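Local coordinates for protein protoporphyrinogen oxidase (Exiguobacterium sibiricum, PDB 3LOV) that probably catalyses the FAD-dependent, oxygen-consuming oxidation of coproporphyrinogen III to coproporphyrin III in bacterial heme b biosynthesis, at residues L283-P286 and Q292-P295; P288-L293 and P300-L305. One frame throughout, in Å; residues are numbered along the deposited sequence.

Contact 1: L283-P286 and Q292-P295; sequences LTIP and QLLP. With FAD (flavin-adenine dinucleotide), chain B.
I285 and L293 meet through their terminal methyls, I285 CD1 lying 3.5 Å from L293 CD1 as the two side chains slant across one another. The second touch is of a different shape: L283 and L294 reach toward each other tip to tip, with L283 CD1 and L294 CD1 3.9 Å apart. All four residues are buried, and no hydrogen bond joins the segments. The branches of I285 divide the work between protein and cofactor. Its CG1 sits between the backbone N and the carbonyl carbon (chi1 66°), and this rotation sends the CD1 arm to L293 while CG2 is turned up against the flavin-adenine dinucleotide. There I285 CG2 rests over the face of the adenine, 3.3 Å from FAD C4A, above the bond that joins the two rings. The same isoleucine's CD1 passes 4.0 Å from the exocyclic FAD N6A, on the same face of the base. Beside it, P286 CD comes in obliquely from beyond the C8A corner of the five-membered ring, 3.6 Å from FAD C8A. Farther out, L257 closes over both L283 and L293, and V10 of strand 6-10 packs against L283 and I285. Strand 435-437 supplies I435 to L283 and L294, while backbone bonds tie L283 to Y436 and A438. T284 is held to strand 6-10, its OG1 hydrogen-bonded to V10 O. Strand 280-283 of the parallel Rossmann-type sheet thus ends in a loop that becomes a floor for the adenine, P286 standing at the N-cap position of helix 287-293, which folds back over that loop. I285 and P286 bring only carbon atoms to this face of the base, so what they offer is shape and dispersion, and polar recognition is left to groups at its edge, such as Q289.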
loop_
_atom_site.group_PDB
_atom_site.type_symbol
_atom_site.label_atom_id
_atom_site.label_comp_id
_atom_site.label_asym_id
_atom_site.label_seq_id
_atom_site.Cartn_x
_atom_site.Cartn_y
_atom_site.Cartn_z
ATOM N N LEU A 283 16.233 1.915 -11.382
ATOM C CA LEU A 283 16.112 0.930 -10.320
ATOM C C LEU A 283 14.711 0.993 -9.659
ATOM O O LEU A 283 14.324 2.016 -9.114
ATOM C CB LEU A 283 17.251 1.103 -9.282
ATOM C CG LEU A 283 18.682 1.023 -9.837
ATOM C CD1 LEU A 283 19.775 1.334 -8.763
ATOM C CD2 LEU A 283 18.943 -0.382 -10.459
ATOM N N THR A 284 13.974 -0.124 -9.691
ATOM C CA THR A 284 12.626 -0.198 -9.121
ATOM C C THR A 284 12.546 -1.338 -8.118
ATOM O O THR A 284 11.466 -1.722 -7.683
ATOM C CB THR A 284 11.527 -0.332 -10.241
ATOM O OG1 THR A 284 11.504 -1.649 -10.802
ATOM C CG2 THR A 284 11.782 0.660 -11.380
ATOM N N ILE A 285 13.722 -1.842 -7.746
ATOM C CA ILE A 285 13.881 -2.973 -6.863
ATOM C C ILE A 285 13.909 -2.479 -5.402
ATOM O O ILE A 285 13.959 -1.285 -5.172
ATOM C CB ILE A 285 15.184 -3.721 -7.153
ATOM C CG1 ILE A 285 16.414 -2.852 -6.816
ATOM C CG2 ILE A 285 15.184 -4.219 -8.594
ATOM C CD1 ILE A 285 17.763 -3.583 -7.068
ATOM N N PRO A 286 13.845 -3.396 -4.436
ATOM C CA PRO A 286 13.801 -2.926 -3.049
ATOM C C PRO A 286 15.009 -2.040 -2.700
ATOM O O PRO A 286 16.155 -2.350 -3.063
ATOM C CB PRO A 286 13.840 -4.218 -2.240
ATOM C CG PRO A 286 13.222 -5.284 -3.141
ATOM C CD PRO A 286 13.474 -4.828 -4.563
ATOM N N GLN A 292 23.180 -1.257 -1.695
ATOM C CA GLN A 292 24.292 -2.183 -1.920
ATOM C C GLN A 292 24.866 -2.053 -3.334
ATOM O O GLN A 292 26.065 -2.134 -3.512
ATOM C CB GLN A 292 23.866 -3.623 -1.745
ATOM C CG GLN A 292 24.179 -4.215 -0.422
ATOM C CD GLN A 292 24.035 -5.718 -0.469
ATOM O OE1 GLN A 292 23.040 -6.238 -0.984
ATOM N NE2 GLN A 292 25.032 -6.428 0.047
ATOM N N LEU A 293 23.993 -1.888 -4.329
ATOM C CA LEU A 293 24.406 -1.753 -5.730
ATOM C C LEU A 293 25.115 -0.437 -6.046
ATOM O O LEU A 293 25.831 -0.340 -7.057
ATOM C CB LEU A 293 23.187 -1.888 -6.667
ATOM C CG LEU A 293 22.522 -3.265 -6.797
ATOM C CD1 LEU A 293 21.213 -3.070 -7.544
ATOM C CD2 LEU A 293 23.395 -4.329 -7.471
ATOM N N LEU A 294 24.923 0.590 -5.212
ATOM C CA LEU A 294 25.524 1.911 -5.475
ATOM C C LEU A 294 26.451 2.339 -4.346
ATOM O O LEU A 294 26.168 3.301 -3.638
ATOM C CB LEU A 294 24.447 2.970 -5.734
ATOM C CG LEU A 294 23.409 2.662 -6.819
ATOM C CD1 LEU A 294 22.222 3.665 -6.738
ATOM C CD2 LEU A 294 24.047 2.626 -8.257
ATOM N N PRO A 295 27.593 1.652 -4.211
ATOM C CA PRO A 295 28.467 1.848 -3.051
ATOM C C PRO A 295 29.163 3.199 -2.966
ATOM O O PRO A 295 29.549 3.576 -1.871
ATOM C CB PRO A 295 29.498 0.722 -3.195
ATOM C CG PRO A 295 29.456 0.365 -4.650
ATOM C CD PRO A 295 28.040 0.509 -5.031
HETATM P PA FAD B . 7.564 -4.853 -6.206
HETATM O O1A FAD B . 6.162 -5.265 -6.502
HETATM O O2A FAD B . 8.177 -5.276 -4.923
HETATM O O5B FAD B . 8.492 -5.351 -7.399
HETATM C C5B FAD B . 9.892 -5.403 -7.304
HETATM C C4B FAD B . 10.401 -6.303 -8.436
HETATM O O4B FAD B . 11.826 -6.238 -8.532
HETATM C C3B FAD B . 9.988 -7.742 -8.208
HETATM O O3B FAD B . 9.451 -8.328 -9.381
HETATM C C2B FAD B . 11.305 -8.361 -7.783
HETATM O O2B FAD B . 11.420 -9.695 -8.133
HETATM C C1B FAD B . 12.321 -7.547 -8.556
HETATM N N9A FAD B . 13.689 -7.555 -8.015
HETATM C C8A FAD B . 14.165 -7.601 -6.723
HETATM N N7A FAD B . 15.522 -7.586 -6.728
HETATM C C5A FAD B . 15.925 -7.536 -8.034
HETATM C C6A FAD B . 17.172 -7.480 -8.662
HETATM N N6A FAD B . 18.299 -7.437 -7.956
HETATM N N1A FAD B . 17.243 -7.438 -10.045
HETATM C C2A FAD B . 16.096 -7.406 -10.802
HETATM N N3A FAD B . 14.862 -7.434 -10.178
HETATM C C4A FAD B . 14.786 -7.518 -8.835
HETATM N N1 FAD B . -1.185 -0.833 -2.886
HETATM C C2 FAD B . -2.432 -0.437 -3.286
HETATM O O2 FAD B . -2.571 0.522 -4.058
HETATM N N3 FAD B . -3.538 -1.092 -2.807
HETATM C C4 FAD B . -3.445 -2.112 -1.931
HETATM O O4 FAD B . -4.466 -2.670 -1.573
HETATM C C4X FAD B . -2.205 -2.513 -1.482
HETATM N N5 FAD B . -2.100 -3.591 -0.619
HETATM C C5X FAD B . -0.828 -3.988 -0.199
HETATM C C6 FAD B . -0.696 -5.050 0.703
HETATM C C7 FAD B . 0.577 -5.457 1.135
HETATM C C7M FAD B . 0.711 -6.602 2.095
HETATM C C8 FAD B . 1.732 -4.828 0.636
HETATM C C8M FAD B . 3.127 -5.226 1.085
HETATM C C9 FAD B . 1.615 -3.781 -0.273
HETATM C C9A FAD B . 0.340 -3.343 -0.697
HETATM N N10 FAD B . 0.218 -2.289 -1.611
HETATM C C10 FAD B . -1.064 -1.874 -1.991
HETATM C "C1'" FAD B . 1.400 -1.535 -2.171
HETATM C "C2'" FAD B . 1.760 -2.136 -3.552
HETATM O "O2'" FAD B . 2.145 -3.448 -3.371
HETATM C "C3'" FAD B . 2.896 -1.387 -4.262
HETATM O "O3'" FAD B . 2.328 -0.166 -4.718
HETATM C "C4'" FAD B . 3.502 -2.095 -5.501
HETATM O "O4'" FAD B . 3.363 -3.502 -5.544
HETATM C "C5'" FAD B . 4.995 -1.850 -5.604
HETATM O "O5'" FAD B . 5.462 -2.382 -6.818
HETATM P P FAD B . 6.984 -2.200 -7.197
HETATM O O1P FAD B . 7.521 -0.852 -6.792
HETATM O O2P FAD B . 7.300 -2.626 -8.610
HETATM O O3P FAD B . 7.752 -3.258 -6.215
#

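Contact 2: P288-L293 and P300-L305; sequences PQVVQL and PELEQL. With FAD (flavin-adenine dinucleotide), chain B.
V290 and V291 ride on helix 287-293 and face L302 and E303 on the short helix 300-303, the two joined by a six-residue linker without regular structure. The first helix closes its last turn with L293 N to Q289 O at 2.9 Å. In the second, Q304 N bonds P300 O at the same 2.9 Å, and a weak bond from L305 N to L302 O follows as the helix ends. No hydrogen bond crosses between the segments. V291 is the middle of the interface: with CG1 anti to the backbone N (chi1 169°), its two methyls part toward different neighbours. V291 and L302 run past each other in opposite directions, V291 CG2 3.6 Å from L302 CB, while V291 CG1 lies 3.8 Å from E303 OE2, the extended glutamate crossing it at about a right angle on the exposed side. Deeper in, V290 CG1 touches L302 CD1 at 4.0 Å. Segment 300-305 is also held from outside: E301 OE1 by a salt bridge to R423 of helix 417-431, and L305 O by a hydrogen bond from H287 NE2. Q289 serves the cofactor instead. Its amide, inclined to the adenine plane, accepts from FAD N6A at Q289 OE1 (2.8 Å, 159°) and donates through Q289 NE2 to FAD N7A (2.9 Å, a more bent 138°). Replacing this glutamine with an alanine would remove both bonds and is likely to leave N6A and N7A without these mates, weakening the grip on the base. The amide reads the Hoogsteen edge, whose amino donor and ring-nitrogen acceptor match its own acceptor and donor. One helix face thus packs on a neighbouring helix while another holds the adenine end of FAD, in the Rossmann-type dinucleotide-binding part of this flavin-containing amine oxidoreductase.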
loop_
_atom_site.group_PDB
_atom_site.type_symbol
_atom_site.label_atom_id
_atom_site.label_comp_id
_atom_site.label_asym_id
_atom_site.label_seq_id
_atom_site.Cartn_x
_atom_site.Cartn_y
_atom_site.Cartn_z
ATOM N N PRO A 288 17.007 -1.465 -0.093
ATOM C CA PRO A 288 18.293 -1.954 0.451
ATOM C C PRO A 288 19.209 -2.589 -0.609
ATOM O O PRO A 288 20.409 -2.671 -0.392
ATOM C CB PRO A 288 17.888 -3.017 1.475
ATOM C CG PRO A 288 16.386 -2.867 1.660
ATOM C CD PRO A 288 15.864 -2.258 0.387
ATOM N N GLN A 289 18.655 -3.066 -1.719
ATOM C CA GLN A 289 19.498 -3.496 -2.812
ATOM C C GLN A 289 20.041 -2.301 -3.551
ATOM O O GLN A 289 21.143 -2.372 -4.070
ATOM C CB GLN A 289 18.773 -4.429 -3.774
ATOM C CG GLN A 289 18.292 -5.773 -3.166
ATOM C CD GLN A 289 17.773 -6.654 -4.251
ATOM O OE1 GLN A 289 18.455 -6.850 -5.251
ATOM N NE2 GLN A 289 16.567 -7.176 -4.094
ATOM N N VAL A 290 19.315 -1.182 -3.570
ATOM C CA VAL A 290 19.834 0.060 -4.154
ATOM C C VAL A 290 21.098 0.518 -3.443
ATOM O O VAL A 290 22.117 0.864 -4.068
ATOM C CB VAL A 290 18.765 1.194 -4.147
ATOM C CG1 VAL A 290 19.386 2.527 -4.560
ATOM C CG2 VAL A 290 17.562 0.815 -5.053
ATOM N N VAL A 291 21.034 0.530 -2.126
ATOM C CA VAL A 291 22.167 0.933 -1.296
ATOM C C VAL A 291 23.382 0.053 -1.595
ATOM O O VAL A 291 24.478 0.577 -1.761
ATOM C CB VAL A 291 21.840 0.822 0.215
ATOM C CG1 VAL A 291 23.107 0.979 1.062
ATOM C CG2 VAL A 291 20.725 1.816 0.593
ATOM N N GLN A 292 23.180 -1.257 -1.695
ATOM C CA GLN A 292 24.292 -2.183 -1.920
ATOM C C GLN A 292 24.866 -2.053 -3.334
ATOM O O GLN A 292 26.065 -2.134 -3.512
ATOM C CB GLN A 292 23.866 -3.623 -1.745
ATOM C CG GLN A 292 24.179 -4.215 -0.422
ATOM C CD GLN A 292 24.035 -5.718 -0.469
ATOM O OE1 GLN A 292 23.040 -6.238 -0.984
ATOM N NE2 GLN A 292 25.032 -6.428 0.047
ATOM N N LEU A 293 23.993 -1.888 -4.329
ATOM C CA LEU A 293 24.406 -1.753 -5.730
ATOM C C LEU A 293 25.115 -0.437 -6.046
ATOM O O LEU A 293 25.831 -0.340 -7.057
ATOM C CB LEU A 293 23.187 -1.888 -6.667
ATOM C CG LEU A 293 22.522 -3.265 -6.797
ATOM C CD1 LEU A 293 21.213 -3.070 -7.544
ATOM C CD2 LEU A 293 23.395 -4.329 -7.471
ATOM N N PRO A 300 22.235 7.220 3.615
ATOM C CA PRO A 300 21.790 6.785 4.945
ATOM C C PRO A 300 20.265 6.840 5.049
ATOM O O PRO A 300 19.676 6.036 5.774
ATOM C CB PRO A 300 22.443 7.808 5.890
ATOM C CG PRO A 300 22.679 9.022 5.041
ATOM C CD PRO A 300 23.020 8.464 3.677
ATOM N N GLU A 301 19.642 7.788 4.333
ATOM C CA GLU A 301 18.174 7.884 4.287
ATOM C C GLU A 301 17.565 6.543 3.898
ATOM O O GLU A 301 16.616 6.077 4.527
ATOM C CB GLU A 301 17.695 8.944 3.313
ATOM C CG GLU A 301 18.126 10.353 3.654
ATOM C CD GLU A 301 19.533 10.703 3.140
ATOM O OE1 GLU A 301 20.259 9.840 2.614
ATOM O OE2 GLU A 301 19.893 11.878 3.206
ATOM N N LEU A 302 18.143 5.879 2.911
ATOM C CA LEU A 302 17.659 4.553 2.530
ATOM C C LEU A 302 18.054 3.453 3.516
ATOM O O LEU A 302 17.300 2.504 3.691
ATOM C CB LEU A 302 18.116 4.180 1.119
ATOM C CG LEU A 302 17.480 4.973 -0.016
ATOM C CD1 LEU A 302 17.806 4.276 -1.354
ATOM C CD2 LEU A 302 15.982 5.102 0.139
ATOM N N GLU A 303 19.229 3.561 4.155
ATOM C CA GLU A 303 19.620 2.571 5.197
ATOM C C GLU A 303 18.672 2.623 6.414
ATOM O O GLU A 303 18.427 1.631 7.047
ATOM C CB GLU A 303 21.063 2.800 5.681
ATOM C CG GLU A 303 22.107 2.529 4.616
ATOM C CD GLU A 303 23.472 3.148 4.903
ATOM O OE1 GLU A 303 23.626 3.933 5.859
ATOM O OE2 GLU A 303 24.391 2.882 4.116
ATOM N N GLN A 304 18.173 3.800 6.738
ATOM C CA GLN A 304 17.252 3.970 7.863
ATOM C C GLN A 304 15.789 3.847 7.508
ATOM O O GLN A 304 14.958 4.004 8.377
ATOM C CB GLN A 304 17.482 5.355 8.473
ATOM C CG GLN A 304 18.859 5.449 9.113
ATOM C CD GLN A 304 19.347 6.875 9.207
ATOM O OE1 GLN A 304 18.615 7.785 9.607
ATOM N NE2 GLN A 304 20.582 7.087 8.806
ATOM N N LEU A 305 15.448 3.561 6.248
ATOM C CA LEU A 305 14.055 3.352 5.876
ATOM C C LEU A 305 13.672 1.920 6.185
ATOM O O LEU A 305 14.065 0.993 5.486
ATOM C CB LEU A 305 13.839 3.703 4.396
ATOM C CG LEU A 305 12.417 3.718 3.851
ATOM C CD1 LEU A 305 11.585 4.798 4.521
ATOM C CD2 LEU A 305 12.432 3.878 2.332
HETATM P PA FAD B . 7.564 -4.853 -6.206
HETATM O O1A FAD B . 6.162 -5.265 -6.502
HETATM O O2A FAD B . 8.177 -5.276 -4.923
HETATM O O5B FAD B . 8.492 -5.351 -7.399
HETATM C C5B FAD B . 9.892 -5.403 -7.304
HETATM C C4B FAD B . 10.401 -6.303 -8.436
HETATM O O4B FAD B . 11.826 -6.238 -8.532
HETATM C C3B FAD B . 9.988 -7.742 -8.208
HETATM O O3B FAD B . 9.451 -8.328 -9.381
HETATM C C2B FAD B . 11.305 -8.361 -7.783
HETATM O O2B FAD B . 11.420 -9.695 -8.133
HETATM C C1B FAD B . 12.321 -7.547 -8.556
HETATM N N9A FAD B . 13.689 -7.555 -8.015
HETATM C C8A FAD B . 14.165 -7.601 -6.723
HETATM N N7A FAD B . 15.522 -7.586 -6.728
HETATM C C5A FAD B . 15.925 -7.536 -8.034
HETATM C C6A FAD B . 17.172 -7.480 -8.662
HETATM N N6A FAD B . 18.299 -7.437 -7.956
HETATM N N1A FAD B . 17.243 -7.438 -10.045
HETATM C C2A FAD B . 16.096 -7.406 -10.802
HETATM N N3A FAD B . 14.862 -7.434 -10.178
HETATM C C4A FAD B . 14.786 -7.518 -8.835
HETATM N N1 FAD B . -1.185 -0.833 -2.886
HETATM C C2 FAD B . -2.432 -0.437 -3.286
HETATM O O2 FAD B . -2.571 0.522 -4.058
HETATM N N3 FAD B . -3.538 -1.092 -2.807
HETATM C C4 FAD B . -3.445 -2.112 -1.931
HETATM O O4 FAD B . -4.466 -2.670 -1.573
HETATM C C4X FAD B . -2.205 -2.513 -1.482
HETATM N N5 FAD B . -2.100 -3.591 -0.619
HETATM C C5X FAD B . -0.828 -3.988 -0.199
HETATM C C6 FAD B . -0.696 -5.050 0.703
HETATM C C7 FAD B . 0.577 -5.457 1.135
HETATM C C7M FAD B . 0.711 -6.602 2.095
HETATM C C8 FAD B . 1.732 -4.828 0.636
HETATM C C8M FAD B . 3.127 -5.226 1.085
HETATM C C9 FAD B . 1.615 -3.781 -0.273
HETATM C C9A FAD B . 0.340 -3.343 -0.697
HETATM N N10 FAD B . 0.218 -2.289 -1.611
HETATM C C10 FAD B . -1.064 -1.874 -1.991
HETATM C "C1'" FAD B . 1.400 -1.535 -2.171
HETATM C "C2'" FAD B . 1.760 -2.136 -3.552
HETATM O "O2'" FAD B . 2.145 -3.448 -3.371
HETATM C "C3'" FAD B . 2.896 -1.387 -4.262
HETATM O "O3'" FAD B . 2.328 -0.166 -4.718
HETATM C "C4'" FAD B . 3.502 -2.095 -5.501
HETATM O "O4'" FAD B . 3.363 -3.502 -5.544
HETATM C "C5'" FAD B . 4.995 -1.850 -5.604
HETATM O "O5'" FAD B . 5.462 -2.382 -6.818
HETATM P P FAD B . 6.984 -2.200 -7.197
HETATM O O1P FAD B . 7.521 -0.852 -6.792
HETATM O O2P FAD B . 7.300 -2.626 -8.610
HETATM O O3P FAD B . 7.752 -3.258 -6.215
#

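How the contacts relate
Both contacts draw on helix 287-293 and both border the adenine of FAD, yet they differ in burial. Contact 1 is wholly buried, pressing the end of the helix against the loop that leaves the parallel Rossmann-type sheet. Contact 2 is only partly buried, with exposed E303 at its margin, where a carboxylate joins the aliphatic packing. V290 bridges them, its CG2 packing 4.2 Å from both I285 O and L283 CB. Their chemistry toward the cofactor is complementary: contact 1 lays aliphatic carbons on the adenine face, while an amide from contact 2 makes two hydrogen bonds at its edge. In this site, packing on the base and hydrogen bonding to it thus come from successive parts of one loop and helix.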